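Side-chain contacts in secreted protein (PDB 5M6Q), which probably acts as a microbial transglutaminase, an acyltransferase that cross-links proteins by joining the side chain of a glutamine to an amine: residues Glu74-Gln77 / Ala78-Lys82; Ser115-Ser119 / Ala120-Ala124. All coordinates share one frame; numbering follows the deposited sequence.

Contact 1 (Glu74-Gln77 / Ala78-Lys82); sequences EAVQ and AALNK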
# COMPACT_ATOMS: atom_id res chain seq x y z
N GLU A 74 -8.81 3.11 6.38
CA GLU A 74 -8.78 4.51 6.80
C GLU A 74 -8.96 4.65 8.32
O GLU A 74 -8.35 5.52 8.94
CB GLU A 74 -9.84 5.30 6.04
CG GLU A 74 -9.41 5.51 4.60
CD GLU A 74 -10.51 6.06 3.72
OE1 GLU A 74 -11.64 5.52 3.77
OE2 GLU A 74 -10.23 7.03 2.98
N ALA A 75 -9.77 3.78 8.92
CA ALA A 75 -9.97 3.84 10.37
C ALA A 75 -8.70 3.40 11.09
O ALA A 75 -8.34 3.93 12.13
CB ALA A 75 -11.16 2.98 10.79
N VAL A 76 -8.03 2.41 10.52
CA VAL A 76 -6.83 1.87 11.13
C VAL A 76 -5.70 2.88 10.98
O VAL A 76 -4.92 3.11 11.91
CB VAL A 76 -6.50 0.50 10.51
CG1 VAL A 76 -5.08 0.07 10.87
CG2 VAL A 76 -7.54 -0.55 11.03
N GLN A 77 -5.65 3.54 9.83
CA GLN A 77 -4.70 4.62 9.61
C GLN A 77 -4.87 5.72 10.65
O GLN A 77 -3.89 6.15 11.27
CB GLN A 77 -4.87 5.22 8.20
CG GLN A 77 -3.89 6.34 7.88
CD GLN A 77 -4.24 7.07 6.59
OE1 GLN A 77 -5.41 7.24 6.25
NE2 GLN A 77 -3.21 7.50 5.86
N ALA A 78 -6.10 6.17 10.86
CA ALA A 78 -6.32 7.25 11.82
C ALA A 78 -5.95 6.80 13.24
O ALA A 78 -5.35 7.55 13.99
CB ALA A 78 -7.75 7.74 11.78
N ALA A 79 -6.28 5.56 13.58
CA ALA A 79 -5.97 5.06 14.91
C ALA A 79 -4.45 5.02 15.14
O ALA A 79 -3.96 5.46 16.18
CB ALA A 79 -6.59 3.69 15.11
N LEU A 80 -3.72 4.50 14.16
CA LEU A 80 -2.27 4.42 14.27
C LEU A 80 -1.60 5.78 14.28
O LEU A 80 -0.66 6.00 15.05
CB LEU A 80 -1.70 3.59 13.13
CG LEU A 80 -1.97 2.09 13.19
CD1 LEU A 80 -1.53 1.48 11.88
CD2 LEU A 80 -1.27 1.44 14.38
N ASN A 81 -2.04 6.69 13.42
CA ASN A 81 -1.50 8.05 13.42
C ASN A 81 -1.73 8.73 14.77
O ASN A 81 -0.86 9.44 15.27
CB ASN A 81 -2.12 8.89 12.30
CG ASN A 81 -1.43 8.69 10.96
OD1 ASN A 81 -0.28 8.24 10.90
ND2 ASN A 81 -2.14 9.00 9.88
N LYS A 82 -2.88 8.49 15.38
CA LYS A 82 -3.17 9.05 16.68
C LYS A 82 -2.16 8.56 17.74
O LYS A 82 -1.66 9.34 18.55
CB LYS A 82 -4.60 8.72 17.09
CG LYS A 82 -5.10 9.38 18.36
CD LYS A 82 -6.60 9.13 18.52
CE LYS A 82 -7.20 9.87 19.72
NZ LYS A 82 -6.94 9.17 21.01

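Contact 2 (Ser115-Ser119 / Ala120-Ala124); sequences SWIDS and AKLKA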
# COMPACT_ATOMS: atom_id res chain seq x y z
N SER A 115 10.78 -0.66 14.67
CA SER A 115 11.44 -0.24 15.92
C SER A 115 12.61 0.73 15.77
O SER A 115 12.84 1.57 16.64
CB SER A 115 11.93 -1.47 16.68
OG SER A 115 10.86 -2.38 16.86
N TRP A 116 13.36 0.63 14.67
CA TRP A 116 14.57 1.45 14.52
C TRP A 116 14.29 2.88 14.02
O TRP A 116 15.19 3.72 14.01
CB TRP A 116 15.54 0.76 13.57
CG TRP A 116 15.02 0.71 12.19
CD1 TRP A 116 14.17 -0.22 11.66
CD2 TRP A 116 15.30 1.64 11.14
NE1 TRP A 116 13.91 0.08 10.35
CE2 TRP A 116 14.59 1.22 10.00
CE3 TRP A 116 16.08 2.80 11.05
CZ2 TRP A 116 14.64 1.90 8.79
CZ3 TRP A 116 16.13 3.48 9.85
CH2 TRP A 116 15.41 3.03 8.73
N ILE A 117 13.06 3.16 13.59
CA ILE A 117 12.69 4.53 13.24
C ILE A 117 11.94 5.17 14.40
O ILE A 117 10.94 4.63 14.88
CB ILE A 117 11.84 4.56 11.95
CG1 ILE A 117 12.61 3.94 10.79
CG2 ILE A 117 11.44 6.00 11.60
CD1 ILE A 117 11.75 3.69 9.55
N ASP A 118 12.40 6.32 14.86
CA ASP A 118 11.70 7.01 15.95
C ASP A 118 10.25 7.38 15.56
O ASP A 118 9.99 7.86 14.46
CB ASP A 118 12.47 8.26 16.36
CG ASP A 118 11.78 9.02 17.47
OD1 ASP A 118 11.70 8.49 18.60
OD2 ASP A 118 11.30 10.14 17.21
N SER A 119 9.32 7.15 16.47
CA SER A 119 7.91 7.20 16.11
C SER A 119 7.45 8.60 15.67
O SER A 119 6.44 8.73 14.99
CB SER A 119 7.04 6.70 17.28
OG SER A 119 7.31 7.46 18.44
N ALA A 120 8.20 9.63 16.05
CA ALA A 120 7.89 10.99 15.62
C ALA A 120 8.12 11.18 14.11
O ALA A 120 7.60 12.12 13.51
CB ALA A 120 8.72 11.98 16.39
N LYS A 121 8.90 10.28 13.50
CA LYS A 121 9.18 10.33 12.07
C LYS A 121 8.25 9.42 11.24
O LYS A 121 8.50 9.20 10.07
CB LYS A 121 10.63 9.93 11.80
CG LYS A 121 11.70 10.80 12.47
CD LYS A 121 13.08 10.21 12.20
CE LYS A 121 14.22 11.10 12.73
NZ LYS A 121 15.54 10.44 12.50
N LEU A 122 7.21 8.87 11.86
CA LEU A 122 6.39 7.90 11.14
C LEU A 122 5.00 8.42 10.86
O LEU A 122 4.47 9.26 11.59
CB LEU A 122 6.27 6.59 11.93
CG LEU A 122 7.58 5.81 12.09
CD1 LEU A 122 7.37 4.67 13.03
CD2 LEU A 122 8.12 5.33 10.72
N LYS A 123 4.41 7.93 9.77
CA LYS A 123 3.00 8.16 9.51
C LYS A 123 2.41 6.89 8.90
O LYS A 123 3.06 6.20 8.11
CB LYS A 123 2.80 9.34 8.56
CG LYS A 123 3.56 9.20 7.27
CD LYS A 123 2.96 10.03 6.16
CE LYS A 123 3.93 10.13 4.98
NZ LYS A 123 3.30 10.82 3.81
N ALA A 124 1.18 6.58 9.28
CA ALA A 124 0.46 5.47 8.67
C ALA A 124 -0.03 5.88 7.28
O ALA A 124 -0.65 6.93 7.12
CB ALA A 124 -0.69 5.05 9.56
O HOH W 1 4.77 10.42 14.11

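Contact 1 (Glu74-Gln77 / Ala78-Lys82)
A78 donates its backbone N to E74 O, four residues back, at 3.0 Å. Its CB lies beside the same carbonyl oxygen. A79 repeats the pattern one residue on: its N bonds to A75 O, and its CB lies 3.5 Å from that oxygen. L80 N bonds to V76 O at 2.9 Å. Here the side chains join in as well. L80 and V76 lie side by side and point the same way, with CD1 of L80 4.0 Å from CG1 of V76. The CG of L80 stands anti to its own carbonyl carbon (chi1 -71°), which lays CG of L80 3.4 Å from V76 O. L103, V219 and F221 of the same chain also touch L80, so the apolar pair belongs to the core. N81 N closes the next turn on Q77 O through a nearly straight bond, 168° at the hydrogen. The N81 side chain runs alongside that of Q77, and their amide planes are 34° apart. They meet through packing, with ND2 of N81 3.8 Å from CG of Q77. The polar ends turn to strand 122-131, where N81 OD1 accepts from A124 N and Q77 NE2 donates to A124 O; Q77 NE2 also donates to Q180 OE1, just past strand 174-179. K82 continues the helix, with its N bonded to A78 O. This is the i to i+4 ladder of an alpha-helix with two working faces. One is apolar and the other carries amides, and both rest on the antiparallel sheet, at strands 122-131 and 214-223, in an alpha+beta fold.

Contact 2 (Ser115-Ser119 / Ala120-Ala124)
L122 packs on I117 across a short 3-10 turn that leads the chain into strand 122-131. Two backbone hydrogen bonds of the i to i+3 kind make the turn. K121 N bonds to D118 O at 2.8 Å. L122 N bonds to S119 O at 3.2 Å. CB of K121 also rests 3.4 Å from D118 O. A water lies between S119 O and L122 O, and so spans the passage from turn to strand.

Side-chain polar bonds add to the start of the turn. The carboxylate of D118 reaches forward, with OD2 3.3 Å from A120 N. This weak bond forms an Asx turn. CG of D118 is anti to the backbone N (chi1 179°), which brings the carboxylate alongside A120. The other oxygen, OD1, is bonded to H87 NE2, and S119 OG is bonded to P88 O. The turn is thus tied to the loop that holds H87 and P88. The extended chain of K121 leaves its ammonium apart from the D118 carboxylate.

Apolar contacts come last. I117 and L122 cross obliquely, and the side chain of L122 reaches back over the turn. L113 and F221 also touch L122. CD1 of L122 lies 4.0 Å from CA of S119. An alanine in place of L122 would probably open a gap beside I117 and cost CG2 of I117 its tightest neighbour in the turn, CD2. CB of K121 lies 4.0 Å from CG2 of I117, a looser touch on the same methyl. The closest apolar touch is tight: CG2 of I117 is 3.5 Å from CD2 of L122.

Contact 1 comes first along the chain, within helix 70-84. Contact 2 follows after helices 90-99 and 109-112, where a loop turns into strand 122-131. Their centres are about 14 Å apart, yet they meet directly, because contact 2 ends on the strand that the helix covers. Besides the amide bonds to A124, CB of L80 packs against CB of A124, and OD1 of N81 packs against CA of K123. Strand 122-131 pairs with strands 174-179 and 214-223 inside the antiparallel sheet. The helix and the entry of this strand are therefore fixed to each other, although the two contacts are more than thirty residues apart in sequence.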